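Local coordinates for cupin domain protein (Microcystis aeruginosa DIANCHI905, PDB 5ZBE) that binds an iron(II) ion in the first of its two cupin domains and is probably a bicupin metalloprotein, its exact reaction or ligand not being established, at residues Q30-A35 and E92-F97; E47-M52 and D98-T103; L58-K63 and H84-P89; V111-S116 and Q128-S133; M140-G145 and I201-I206. All coordinates share one frame; numbering follows the deposited sequence.

Interaction 1. Residues Q30-A35 and E92-F97; sequences QLSVIA and EPMIGF
I34 and M94 make the close-packed part of this antiparallel strand pair. The terminal methyl CE of M94 lies 3.6 Å from CD1 of I34 and almost as near its CG1, so the end of the methionine presses against the outer arm of the isoleucine. It gets there by folding back: CG stands anti to the backbone N (chi1 -174°), and bends at both later torsions swing the methyl CE across to I34. G96 shares this buried face with S32, and its lack of a side chain is part of the fit, since a CB there would crowd SD of M94. S32 turns its hydroxyl to a triethylene glycol molecule, probably from the crystallisation liquor, which it hydrogen-bonds.

Between the strands runs regular pairing. S32 and G96 exchange two hydrogen bonds, S32 N to G96 O at 2.8 Å and G96 N to S32 O at 3.0 Å, and I34 and M94 exchange another two.

The other face is looser toward its outer end. V33, exposed to solvent, lies alongside I95 with CG2 4.1 Å from CG1 of I95, while its other methyl CG1 is 4.3 Å from CB of P93. Further in, CD2 of L31 reaches CB of F97 at 3.9 Å, and the F97 ring turns away to meet F160 edge-to-face.

The pair is a slice of a wider antiparallel arrangement: strand 17-24 bonds to the outer side of strand 27-34, strand 48-55 flanks strand 94-101, and L58 of strand 57-62 closes over I34 and M94 from the facing layer.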
# COMPACT_ATOMS: atom_id res chain seq x y z
N GLN A 30 -3.03 4.61 -5.02
CA GLN A 30 -2.12 5.23 -5.96
C GLN A 30 -0.65 5.09 -5.63
O GLN A 30 -0.28 5.09 -4.51
CB GLN A 30 -2.50 6.67 -6.16
CG GLN A 30 -2.14 7.55 -5.04
CD GLN A 30 -2.65 8.97 -5.23
OE1 GLN A 30 -3.64 9.22 -5.90
NE2 GLN A 30 -1.96 9.89 -4.62
N LEU A 31 0.14 4.92 -6.67
CA LEU A 31 1.59 4.97 -6.56
C LEU A 31 1.99 6.39 -6.95
O LEU A 31 1.48 6.94 -7.92
CB LEU A 31 2.27 3.97 -7.49
CG LEU A 31 1.95 2.50 -7.27
CD1 LEU A 31 2.46 1.70 -8.44
CD2 LEU A 31 2.55 1.98 -5.97
N SER A 32 2.87 6.98 -6.15
CA SER A 32 3.27 8.35 -6.36
C SER A 32 4.77 8.45 -6.48
O SER A 32 5.51 7.69 -5.85
CB SER A 32 2.80 9.20 -5.19
OG SER A 32 3.36 8.67 -4.01
N VAL A 33 5.22 9.41 -7.28
CA VAL A 33 6.63 9.70 -7.38
C VAL A 33 6.76 11.19 -7.16
O VAL A 33 6.24 11.95 -7.96
CB VAL A 33 7.20 9.28 -8.74
CG1 VAL A 33 8.70 9.57 -8.80
CG2 VAL A 33 6.93 7.82 -9.04
N ILE A 34 7.40 11.60 -6.05
CA ILE A 34 7.62 13.01 -5.71
C ILE A 34 9.08 13.36 -5.98
O ILE A 34 9.99 12.69 -5.50
CB ILE A 34 7.27 13.31 -4.23
CG1 ILE A 34 5.76 13.16 -4.01
CG2 ILE A 34 7.70 14.74 -3.84
CD1 ILE A 34 5.36 13.33 -2.57
N ALA A 35 9.28 14.43 -6.74
CA ALA A 35 10.64 14.80 -7.18
C ALA A 35 11.56 15.17 -6.01
O ALA A 35 11.09 15.52 -4.92
CB ALA A 35 10.56 15.96 -8.16
N GLU A 92 16.85 12.72 -3.67
CA GLU A 92 16.44 11.57 -4.46
C GLU A 92 14.92 11.58 -4.53
O GLU A 92 14.25 12.11 -3.64
CB GLU A 92 16.93 10.26 -3.82
CG GLU A 92 18.46 10.09 -3.83
CD GLU A 92 19.04 9.80 -5.22
OE1 GLU A 92 20.20 10.19 -5.49
OE2 GLU A 92 18.36 9.18 -6.05
N PRO A 93 14.34 11.01 -5.60
CA PRO A 93 12.87 10.95 -5.64
C PRO A 93 12.31 10.13 -4.51
O PRO A 93 13.02 9.30 -3.95
CB PRO A 93 12.57 10.30 -7.00
CG PRO A 93 13.84 9.58 -7.37
CD PRO A 93 14.96 10.36 -6.77
N MET A 94 11.06 10.40 -4.14
CA MET A 94 10.34 9.60 -3.16
C MET A 94 9.29 8.83 -3.95
O MET A 94 8.46 9.42 -4.66
CB MET A 94 9.69 10.47 -2.08
CG MET A 94 9.04 9.71 -0.92
SD MET A 94 7.55 8.74 -1.29
CE MET A 94 6.48 9.91 -2.10
N ILE A 95 9.35 7.50 -3.84
CA ILE A 95 8.31 6.66 -4.44
C ILE A 95 7.51 6.06 -3.30
O ILE A 95 8.07 5.49 -2.38
CB ILE A 95 8.87 5.53 -5.32
CG1 ILE A 95 9.61 6.07 -6.55
CG2 ILE A 95 7.73 4.69 -5.88
CD1 ILE A 95 10.95 6.67 -6.27
N GLY A 96 6.21 6.21 -3.36
CA GLY A 96 5.35 5.75 -2.27
C GLY A 96 3.99 5.33 -2.77
O GLY A 96 3.72 5.37 -3.96
N PHE A 97 3.14 4.91 -1.84
CA PHE A 97 1.76 4.61 -2.18
C PHE A 97 0.85 5.17 -1.13
O PHE A 97 1.27 5.41 0.01
CB PHE A 97 1.48 3.10 -2.34
CG PHE A 97 1.48 2.32 -1.05
CD1 PHE A 97 0.31 2.13 -0.35
CD2 PHE A 97 2.65 1.76 -0.55
CE1 PHE A 97 0.29 1.40 0.82
CE2 PHE A 97 2.63 1.03 0.62
CZ PHE A 97 1.45 0.85 1.30

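Interaction 2. Residues E47-M52 and D98-T103; sequences ESQIGM and DLKRIT. With FE2 (Fe (II) ion), chain B.
Q49 and K100 run alongside each other on neighbouring antiparallel strands of the first cupin barrel, CG of K100 4.1 Å from CG of Q49. Q49 is fully stretched: CG is anti to the backbone N (chi1 -178°) and the next torsion is also extended, carrying the amide out to the iron(II) ion. The amide is stacked at 29° on the carboxylate of D98, whose OD2 is 4.0 Å from CD of Q49.

K100 bends at its third and fourth torsions and curls NZ back to OD2 of D98, a salt bridge of 3.0 Å on the syn side, 23° out of the carboxylate plane. The same NZ gives a hydrogen bond of 2.7 Å to the oxygen of an iron-bound water. Across from D98 stands G51, where a CB would be tight against CB of D98.

Main-chain bonds, two each for S48 with R101 and I50 with L99, join the strands. At the far end OG of S48 and OG1 of T103 share a hydrogen bond of 2.7 Å. On that same face CG1 of I50 lies 4.0 Å from CB of L99.

H43, H45 and H84 join Q49 and two waters round the metal. With K100 bonded to one of those waters and D98 holding K100, the contact supplies both a first-shell ligand and a charged second shell, which would probably help to orient and polarise that water.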
# COMPACT_ATOMS: atom_id res chain seq x y z
N GLU A 47 -12.38 11.35 2.28
CA GLU A 47 -11.78 10.02 2.36
C GLU A 47 -10.69 10.00 3.41
O GLU A 47 -9.89 10.92 3.50
CB GLU A 47 -11.16 9.60 1.04
CG GLU A 47 -12.14 9.56 -0.13
CD GLU A 47 -12.19 10.86 -0.93
OE1 GLU A 47 -11.83 11.94 -0.42
OE2 GLU A 47 -12.61 10.81 -2.10
N SER A 48 -10.67 8.93 4.19
CA SER A 48 -9.54 8.58 5.04
C SER A 48 -8.38 8.14 4.15
O SER A 48 -8.60 7.63 3.06
CB SER A 48 -9.93 7.46 5.98
OG SER A 48 -10.96 7.88 6.86
N GLN A 49 -7.15 8.33 4.63
CA GLN A 49 -5.97 8.03 3.83
C GLN A 49 -4.88 7.38 4.64
O GLN A 49 -4.63 7.77 5.77
CB GLN A 49 -5.44 9.31 3.18
CG GLN A 49 -4.24 9.12 2.26
CD GLN A 49 -3.71 10.44 1.72
OE1 GLN A 49 -2.53 10.78 1.89
NE2 GLN A 49 -4.57 11.19 1.09
N ILE A 50 -4.24 6.37 4.06
CA ILE A 50 -3.05 5.76 4.63
C ILE A 50 -2.04 5.59 3.54
O ILE A 50 -2.40 5.61 2.36
CB ILE A 50 -3.33 4.38 5.27
CG1 ILE A 50 -3.95 3.43 4.25
CG2 ILE A 50 -4.24 4.54 6.48
CD1 ILE A 50 -4.26 2.05 4.81
N GLY A 51 -0.78 5.44 3.91
CA GLY A 51 0.25 5.22 2.91
C GLY A 51 1.61 4.98 3.49
O GLY A 51 1.81 5.14 4.69
N MET A 52 2.54 4.59 2.62
CA MET A 52 3.94 4.36 2.99
C MET A 52 4.89 4.81 1.93
O MET A 52 4.57 4.77 0.74
CB MET A 52 4.22 2.88 3.17
CG MET A 52 3.27 2.17 4.09
SD MET A 52 3.82 0.48 4.34
CE MET A 52 5.57 0.63 4.74
N ASP A 98 -0.38 5.39 -1.54
CA ASP A 98 -1.45 5.69 -0.59
C ASP A 98 -2.78 5.08 -1.02
O ASP A 98 -3.00 4.77 -2.18
CB ASP A 98 -1.56 7.19 -0.27
CG ASP A 98 -2.07 8.01 -1.43
OD1 ASP A 98 -1.23 8.59 -2.17
OD2 ASP A 98 -3.30 8.11 -1.56
N LEU A 99 -3.66 4.90 -0.04
CA LEU A 99 -5.01 4.44 -0.27
C LEU A 99 -5.96 5.44 0.34
O LEU A 99 -5.75 5.87 1.41
CB LEU A 99 -5.27 3.13 0.48
CG LEU A 99 -4.63 1.83 0.11
CD1 LEU A 99 -3.21 1.76 0.57
CD2 LEU A 99 -5.46 0.78 0.83
N LYS A 100 -7.02 5.74 -0.39
CA LYS A 100 -8.08 6.64 0.05
C LYS A 100 -9.43 5.90 0.01
O LYS A 100 -9.76 5.25 -0.98
CB LYS A 100 -8.17 7.88 -0.86
CG LYS A 100 -7.17 8.98 -0.57
CD LYS A 100 -7.38 10.16 -1.51
CE LYS A 100 -6.51 10.07 -2.77
NZ LYS A 100 -5.06 10.39 -2.53
N ARG A 101 -10.21 6.03 1.09
CA ARG A 101 -11.49 5.35 1.21
C ARG A 101 -12.37 6.12 2.19
O ARG A 101 -11.87 6.58 3.21
CB ARG A 101 -11.25 3.94 1.74
CG ARG A 101 -12.47 3.08 1.96
CD ARG A 101 -11.99 1.76 2.54
NE ARG A 101 -13.07 0.81 2.76
CZ ARG A 101 -13.56 -0.00 1.82
NH1 ARG A 101 -14.54 -0.85 2.13
NH2 ARG A 101 -13.07 0.00 0.59
N ILE A 102 -13.66 6.25 1.89
CA ILE A 102 -14.60 6.77 2.87
C ILE A 102 -14.82 5.66 3.90
O ILE A 102 -15.26 4.56 3.57
CB ILE A 102 -15.95 7.15 2.26
CG1 ILE A 102 -15.79 8.25 1.21
CG2 ILE A 102 -16.92 7.54 3.38
CD1 ILE A 102 -15.52 9.61 1.79
N THR A 103 -14.49 5.95 5.14
CA THR A 103 -14.60 4.97 6.20
C THR A 103 -15.59 5.47 7.23
O THR A 103 -15.85 6.68 7.35
CB THR A 103 -13.25 4.79 6.91
OG1 THR A 103 -12.84 6.05 7.46
CG2 THR A 103 -12.18 4.31 5.93
FE FE2 B . -4.57 13.32 0.72
O HOH W 1 -13.51 8.63 5.63
O HOH W 2 -4.70 12.77 -1.31
O HOH W 3 -2.49 13.25 0.32

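Interaction 3. Residues L58-K63 and H84-P89; sequences LELYIK and HGFVNP. With FE2 (Fe (II) ion), chain B.
The F86 ring is approached obliquely by two leucines of the paired strand, CD2 of L58 at 3.4 Å from its CD1 and CD1 of L60 at 3.5 Å from its CE1, while an iron-bound water lies in the ring plane at the edge. Strand 84-87 and the residue after it probably carry the second cupin motif, H84 and N88 matching its histidine and asparagine. The same water sits in plane at the edge of the H84 imidazole, and H76 meets the F86 ring edge-to-face. On the reverse side of the sheet, the Y61 ring has O of G85 at its edge, and CG2 of V87 comes obliquely to within 3.3 Å of CE2.

The strands are antiparallel, E59 and V87 exchanging hydrogen bonds, as do Y61 and G85.

L58 wraps both the ring and the main chain, its CD1 lying 3.5 Å from O of V87. An alanine here is likely to leave CD1 of F86 and the V87 carbonyl without their leucine methyls, opening a gap that could let the ring shift. Beyond the strand, N88 spends its amide on the main chain, its ND2 bonding to E92 and A35 and its OD1 to L90.

H84 has CG between the backbone N and the carbonyl carbon (chi1 52°), raising the ring to the iron; ND1 is bonded to O of V82, and NE2 coordinates the metal at 2.2 Å.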
# COMPACT_ATOMS: atom_id res chain seq x y z
N LEU A 58 10.15 10.78 3.55
CA LEU A 58 9.14 11.83 3.48
C LEU A 58 8.94 12.43 4.88
O LEU A 58 9.20 11.76 5.89
CB LEU A 58 7.87 11.23 2.90
CG LEU A 58 6.90 12.05 2.09
CD1 LEU A 58 7.51 12.74 0.88
CD2 LEU A 58 5.77 11.14 1.64
N GLU A 59 8.55 13.71 4.93
CA GLU A 59 8.10 14.33 6.17
C GLU A 59 6.61 14.58 6.02
O GLU A 59 6.17 15.19 5.04
CB GLU A 59 8.80 15.66 6.40
CG GLU A 59 10.27 15.55 6.74
CD GLU A 59 10.92 16.91 6.86
OE1 GLU A 59 10.23 17.94 6.67
OE2 GLU A 59 12.14 16.95 7.15
N LEU A 60 5.85 14.05 6.98
CA LEU A 60 4.40 14.21 7.05
C LEU A 60 4.08 15.45 7.90
O LEU A 60 4.44 15.50 9.06
CB LEU A 60 3.77 12.96 7.70
CG LEU A 60 2.29 13.06 8.06
CD1 LEU A 60 1.44 13.18 6.80
CD2 LEU A 60 1.84 11.88 8.90
N TYR A 61 3.39 16.40 7.30
CA TYR A 61 2.83 17.55 8.00
C TYR A 61 1.36 17.26 8.25
O TYR A 61 0.57 17.23 7.33
CB TYR A 61 2.99 18.84 7.16
CG TYR A 61 4.43 19.34 7.12
CD1 TYR A 61 4.80 20.50 7.77
CD2 TYR A 61 5.41 18.65 6.41
CE1 TYR A 61 6.11 20.94 7.75
CE2 TYR A 61 6.71 19.08 6.37
CZ TYR A 61 7.06 20.24 7.04
OH TYR A 61 8.35 20.69 7.04
N ILE A 62 1.02 17.00 9.50
CA ILE A 62 -0.33 16.63 9.85
C ILE A 62 -0.69 17.23 11.20
O ILE A 62 0.14 17.31 12.10
CB ILE A 62 -0.52 15.09 9.82
CG1 ILE A 62 -2.00 14.71 9.96
CG2 ILE A 62 0.31 14.40 10.89
CD1 ILE A 62 -2.29 13.28 9.53
N LYS A 63 -1.93 17.67 11.32
CA LYS A 63 -2.34 18.37 12.51
C LYS A 63 -1.27 19.43 12.78
O LYS A 63 -0.93 20.18 11.85
CB LYS A 63 -2.60 17.40 13.65
CG LYS A 63 -3.71 16.38 13.33
CD LYS A 63 -3.99 15.40 14.47
CE LYS A 63 -4.84 14.24 13.98
NZ LYS A 63 -5.23 13.28 15.05
N HIS A 84 -3.40 17.27 5.74
CA HIS A 84 -2.10 16.60 5.65
C HIS A 84 -1.37 17.01 4.39
O HIS A 84 -1.98 17.22 3.35
CB HIS A 84 -2.26 15.07 5.64
CG HIS A 84 -3.22 14.60 4.60
ND1 HIS A 84 -4.58 14.72 4.75
CD2 HIS A 84 -3.02 14.07 3.38
CE1 HIS A 84 -5.18 14.24 3.67
NE2 HIS A 84 -4.25 13.84 2.82
N GLY A 85 -0.04 17.11 4.51
CA GLY A 85 0.83 17.42 3.38
C GLY A 85 2.15 16.73 3.60
O GLY A 85 2.37 16.12 4.66
N PHE A 86 3.01 16.80 2.60
CA PHE A 86 4.28 16.11 2.62
C PHE A 86 5.42 16.93 2.04
O PHE A 86 5.23 17.70 1.10
CB PHE A 86 4.15 14.84 1.77
CG PHE A 86 3.07 13.91 2.24
CD1 PHE A 86 3.35 12.92 3.18
CD2 PHE A 86 1.78 14.00 1.73
CE1 PHE A 86 2.37 12.04 3.59
CE2 PHE A 86 0.78 13.13 2.15
CZ PHE A 86 1.08 12.14 3.08
N VAL A 87 6.61 16.74 2.60
CA VAL A 87 7.84 17.29 2.04
C VAL A 87 8.85 16.15 1.79
O VAL A 87 9.07 15.30 2.67
CB VAL A 87 8.46 18.36 2.96
CG1 VAL A 87 9.80 18.86 2.40
CG2 VAL A 87 7.49 19.51 3.15
N ASN A 88 9.45 16.14 0.61
CA ASN A 88 10.56 15.22 0.36
C ASN A 88 11.86 15.91 0.79
O ASN A 88 12.27 16.87 0.14
CB ASN A 88 10.64 14.87 -1.12
CG ASN A 88 11.78 13.93 -1.45
OD1 ASN A 88 12.52 13.48 -0.56
ND2 ASN A 88 11.93 13.63 -2.73
N PRO A 89 12.50 15.43 1.87
CA PRO A 89 13.74 16.07 2.37
C PRO A 89 15.02 15.67 1.65
O PRO A 89 16.09 16.18 1.97
CB PRO A 89 13.80 15.55 3.82
CG PRO A 89 13.21 14.19 3.73
CD PRO A 89 12.16 14.23 2.65
FE FE2 B . -4.57 13.32 0.72
O HOH W 2 -4.70 12.77 -1.31
O HOH W 3 -2.49 13.25 0.32

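Interaction 4. Residues V111-S116 and Q128-S133; sequences VVLTLS and QSVKGS
The carbonyl O of S116 takes the N-H of S129 in a hydrogen bond of 2.9 Å, and the CA of Q128 approaches the same oxygen at 3.2 Å. The return bond, S116 N to S129 O, is 3.0 Å long and nearly straight at 172°. These two bonds define the single bridge between the segments. From there the strands part: the axes of 112-114 and 128-131 come no closer than 7.3 Å, and side chains rather than main chain fill the widening wedge.

V130 is the main filler. CG1, tucked over the backbone (chi1 71°), touches CD2 of L115 at 3.8 Å. Its second methyl, CG2, reaches CB of L113 at 4.1 Å and also rests against the carbonyl O of T114. A glycine in its place would probably leave L113 and L115 without the surface they share, opening a gap just where main-chain pairing has ended. L113 continues the line outward, its CD1 4.2 Å from CA of G132. At the paired end, CB of L115 meets CB of Q128 at 3.9 Å.

The polar rim looks elsewhere: OG1 of T114 is hydrogen-bonded to D74. The arrangement is a splayed beta hairpin, strand 112-119 pairing on its other side with strand 74-78 and strand 126-131 with strand 135-142, consistent with a link between the two barrels of a bicupin.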
# COMPACT_ATOMS: atom_id res chain seq x y z
N VAL A 111 -1.26 9.25 14.15
CA VAL A 111 -1.10 9.77 12.78
C VAL A 111 0.01 9.04 12.02
O VAL A 111 0.12 9.14 10.79
CB VAL A 111 -0.84 11.29 12.73
CG1 VAL A 111 -2.07 12.01 13.26
CG2 VAL A 111 0.43 11.69 13.48
N VAL A 112 0.84 8.31 12.75
CA VAL A 112 1.86 7.46 12.14
C VAL A 112 1.91 6.12 12.87
O VAL A 112 1.85 6.07 14.09
CB VAL A 112 3.25 8.12 12.12
CG1 VAL A 112 4.30 7.23 11.44
CG2 VAL A 112 3.18 9.45 11.39
N LEU A 113 2.03 5.06 12.09
CA LEU A 113 2.19 3.71 12.60
C LEU A 113 3.48 3.12 12.06
O LEU A 113 4.03 3.60 11.06
CB LEU A 113 0.99 2.86 12.20
CG LEU A 113 -0.38 3.26 12.73
CD1 LEU A 113 -1.47 2.43 12.09
CD2 LEU A 113 -0.43 3.14 14.24
N THR A 114 3.98 2.07 12.71
CA THR A 114 5.22 1.44 12.29
C THR A 114 4.99 -0.06 12.22
O THR A 114 4.41 -0.65 13.13
CB THR A 114 6.37 1.76 13.26
OG1 THR A 114 6.60 3.18 13.28
CG2 THR A 114 7.64 1.09 12.86
N LEU A 115 5.44 -0.67 11.14
CA LEU A 115 5.38 -2.14 11.01
C LEU A 115 6.26 -2.80 12.07
O LEU A 115 7.37 -2.33 12.34
CB LEU A 115 5.82 -2.59 9.62
CG LEU A 115 5.07 -2.05 8.40
CD1 LEU A 115 5.73 -2.51 7.10
CD2 LEU A 115 3.61 -2.44 8.42
N SER A 116 5.78 -3.90 12.65
CA SER A 116 6.61 -4.68 13.58
C SER A 116 6.52 -6.15 13.23
O SER A 116 5.60 -6.59 12.52
CB SER A 116 6.24 -4.44 15.05
OG SER A 116 4.91 -4.80 15.30
N GLN A 128 6.07 -8.35 8.60
CA GLN A 128 6.04 -7.11 9.35
C GLN A 128 4.69 -6.49 9.13
O GLN A 128 4.29 -6.32 7.99
CB GLN A 128 7.09 -6.17 8.84
CG GLN A 128 8.46 -6.76 8.90
CD GLN A 128 9.48 -5.69 9.06
OE1 GLN A 128 10.20 -5.36 8.12
NE2 GLN A 128 9.53 -5.10 10.25
N SER A 129 3.99 -6.13 10.19
CA SER A 129 2.62 -5.70 10.04
C SER A 129 2.22 -4.70 11.09
O SER A 129 2.90 -4.51 12.10
CB SER A 129 1.69 -6.91 10.10
OG SER A 129 1.73 -7.52 11.37
N VAL A 130 1.09 -4.08 10.84
CA VAL A 130 0.47 -3.21 11.83
C VAL A 130 -1.01 -3.11 11.51
O VAL A 130 -1.41 -3.21 10.35
CB VAL A 130 1.15 -1.83 11.89
CG1 VAL A 130 0.82 -1.01 10.65
CG2 VAL A 130 0.76 -1.08 13.18
N LYS A 131 -1.81 -2.94 12.56
CA LYS A 131 -3.24 -2.84 12.42
C LYS A 131 -3.65 -1.45 12.84
O LYS A 131 -3.20 -0.94 13.87
CB LYS A 131 -3.91 -3.87 13.32
CG LYS A 131 -5.20 -4.47 12.77
CD LYS A 131 -5.62 -5.69 13.58
CE LYS A 131 -4.44 -6.59 13.95
NZ LYS A 131 -4.79 -8.03 14.02
N GLY A 132 -4.53 -0.85 12.05
CA GLY A 132 -5.12 0.42 12.37
C GLY A 132 -6.62 0.28 12.43
O GLY A 132 -7.16 -0.82 12.49
N SER A 133 -7.29 1.42 12.42
CA SER A 133 -8.72 1.43 12.71
C SER A 133 -9.55 0.80 11.60
O SER A 133 -10.55 0.19 11.89
CB SER A 133 -9.19 2.86 12.98
OG SER A 133 -8.88 3.71 11.89

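Interaction 5. Residues M140-G145 and I201-I206; sequences MKIPSG and INLIKI
M140 and L203 bond to each other twice through their main chains, M140 N to L203 O at 2.9 Å and L203 N to M140 O at 2.8 Å, and I142 and I201 repeat the pattern two residues further along. Around these bonds lie the side chains of two antiparallel strands in the second cupin domain. On the buried face I142 slants over L203, its CG1 4.1 Å from CB of the leucine. CG1 stands anti to the carbonyl carbon (chi1 -52°), which directs this arm toward the partner strand. CG of M140 comes to 4.4 Å from the same CB.

The opposite face carries K141 and N202. CG of K141 is 3.2 Å from OD1 of N202, so the lysine's aliphatic part meets the amide oxygen, while its ammonium runs on to a long, weak ion pair with D200.

A second shell steadies this frame. O of I142 accepts both N of I201, at 3.0 Å, and ND2 of N195, so one carbonyl serves the strand pair and a loop together. N of N202 is held by OD1 of N163. L166 of strand 166-170 packs on I201 and L203, and L125 touches M140.

The chemistry is therefore divided: apolar side chains fill the barrel side and a weak charge pair stays at the margin, which implies cohesion from main-chain bonds and hydrophobic burial more than from charge.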
# COMPACT_ATOMS: atom_id res chain seq x y z
N MET A 140 5.73 -8.94 3.60
CA MET A 140 6.40 -10.21 3.81
C MET A 140 7.20 -10.67 2.61
O MET A 140 6.87 -10.36 1.48
CB MET A 140 5.38 -11.28 4.15
CG MET A 140 4.35 -11.51 3.06
SD MET A 140 3.03 -12.58 3.64
CE MET A 140 3.96 -13.96 4.28
N LYS A 141 8.23 -11.44 2.90
CA LYS A 141 9.04 -12.05 1.89
C LYS A 141 8.39 -13.35 1.47
O LYS A 141 8.09 -14.13 2.29
CB LYS A 141 10.38 -12.40 2.47
CG LYS A 141 11.45 -11.36 2.31
CD LYS A 141 12.84 -12.00 2.36
CE LYS A 141 12.93 -13.28 3.19
NZ LYS A 141 12.93 -14.60 2.49
N ILE A 142 8.21 -13.54 0.18
CA ILE A 142 7.75 -14.80 -0.37
C ILE A 142 9.00 -15.50 -0.92
O ILE A 142 9.54 -15.08 -1.95
CB ILE A 142 6.72 -14.58 -1.49
CG1 ILE A 142 5.57 -13.66 -1.05
CG2 ILE A 142 6.21 -15.93 -2.00
CD1 ILE A 142 4.76 -14.11 0.13
N PRO A 143 9.47 -16.57 -0.23
CA PRO A 143 10.71 -17.22 -0.69
C PRO A 143 10.60 -17.81 -2.08
O PRO A 143 9.51 -18.14 -2.52
CB PRO A 143 10.95 -18.34 0.34
CG PRO A 143 10.10 -17.98 1.51
CD PRO A 143 8.92 -17.23 0.96
N SER A 144 11.73 -17.91 -2.77
CA SER A 144 11.76 -18.55 -4.08
C SER A 144 11.14 -19.95 -3.97
O SER A 144 11.44 -20.72 -3.05
CB SER A 144 13.20 -18.64 -4.59
OG SER A 144 13.31 -19.44 -5.75
N GLY A 145 10.22 -20.24 -4.89
CA GLY A 145 9.53 -21.52 -4.93
C GLY A 145 8.30 -21.64 -4.04
O GLY A 145 7.59 -22.63 -4.11
N ILE A 201 10.73 -12.58 -3.01
CA ILE A 201 9.89 -11.45 -3.42
C ILE A 201 9.26 -10.80 -2.22
O ILE A 201 8.69 -11.48 -1.35
CB ILE A 201 8.79 -11.90 -4.43
CG1 ILE A 201 9.45 -12.35 -5.74
CG2 ILE A 201 7.80 -10.77 -4.70
CD1 ILE A 201 8.51 -13.02 -6.71
N ASN A 202 9.36 -9.48 -2.16
CA ASN A 202 8.76 -8.69 -1.09
C ASN A 202 7.39 -8.27 -1.51
O ASN A 202 7.23 -7.58 -2.52
CB ASN A 202 9.64 -7.50 -0.77
CG ASN A 202 10.98 -7.94 -0.26
OD1 ASN A 202 11.05 -8.54 0.80
ND2 ASN A 202 12.05 -7.71 -1.04
N LEU A 203 6.39 -8.66 -0.74
CA LEU A 203 5.00 -8.46 -1.04
C LEU A 203 4.40 -7.55 0.05
O LEU A 203 4.69 -7.72 1.20
CB LEU A 203 4.24 -9.81 -1.03
CG LEU A 203 2.74 -9.72 -1.36
CD1 LEU A 203 2.28 -11.02 -1.99
CD2 LEU A 203 1.93 -9.46 -0.11
N ILE A 204 3.61 -6.59 -0.38
CA ILE A 204 2.87 -5.75 0.55
C ILE A 204 1.40 -5.94 0.30
O ILE A 204 0.96 -5.93 -0.85
CB ILE A 204 3.22 -4.25 0.40
CG1 ILE A 204 4.64 -4.00 0.86
CG2 ILE A 204 2.23 -3.39 1.20
CD1 ILE A 204 5.11 -2.57 0.65
N LYS A 205 0.64 -6.20 1.36
CA LYS A 205 -0.81 -6.26 1.22
C LYS A 205 -1.48 -5.40 2.25
O LYS A 205 -0.97 -5.18 3.35
CB LYS A 205 -1.35 -7.69 1.27
CG LYS A 205 -1.03 -8.45 2.52
CD LYS A 205 -1.48 -9.92 2.38
CE LYS A 205 -1.05 -10.74 3.58
NZ LYS A 205 -1.54 -12.14 3.45
N ILE A 206 -2.64 -4.90 1.86
CA ILE A 206 -3.46 -4.10 2.72
C ILE A 206 -4.80 -4.79 2.81
O ILE A 206 -5.49 -5.02 1.80
CB ILE A 206 -3.63 -2.65 2.19
CG1 ILE A 206 -2.27 -1.99 1.90
CG2 ILE A 206 -4.39 -1.84 3.22
CD1 ILE A 206 -1.89 -1.98 0.43

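Overall arrangement
Strand 94-101 is shared by interactions 1 and 2, so the two run on as one stretch of sheet, with F97 N probably hydrogen-bonded to M52 O. Interaction 3 belongs to the facing four-stranded sheet; it meets interaction 2 at the iron, where Q49 and H84 are both ligands, and interaction 1 through N88 and L58. These three are buried, yet only 2 and 3 reach the metal. Interactions 4 and 5 are partly buried: the first is a short hairpin bridge whose strands pair with different neighbours, the second a regular pair in the other cupin. I206, at the end of segment 201-206, packs on L99 and F97, joining the two domains through apolar contact.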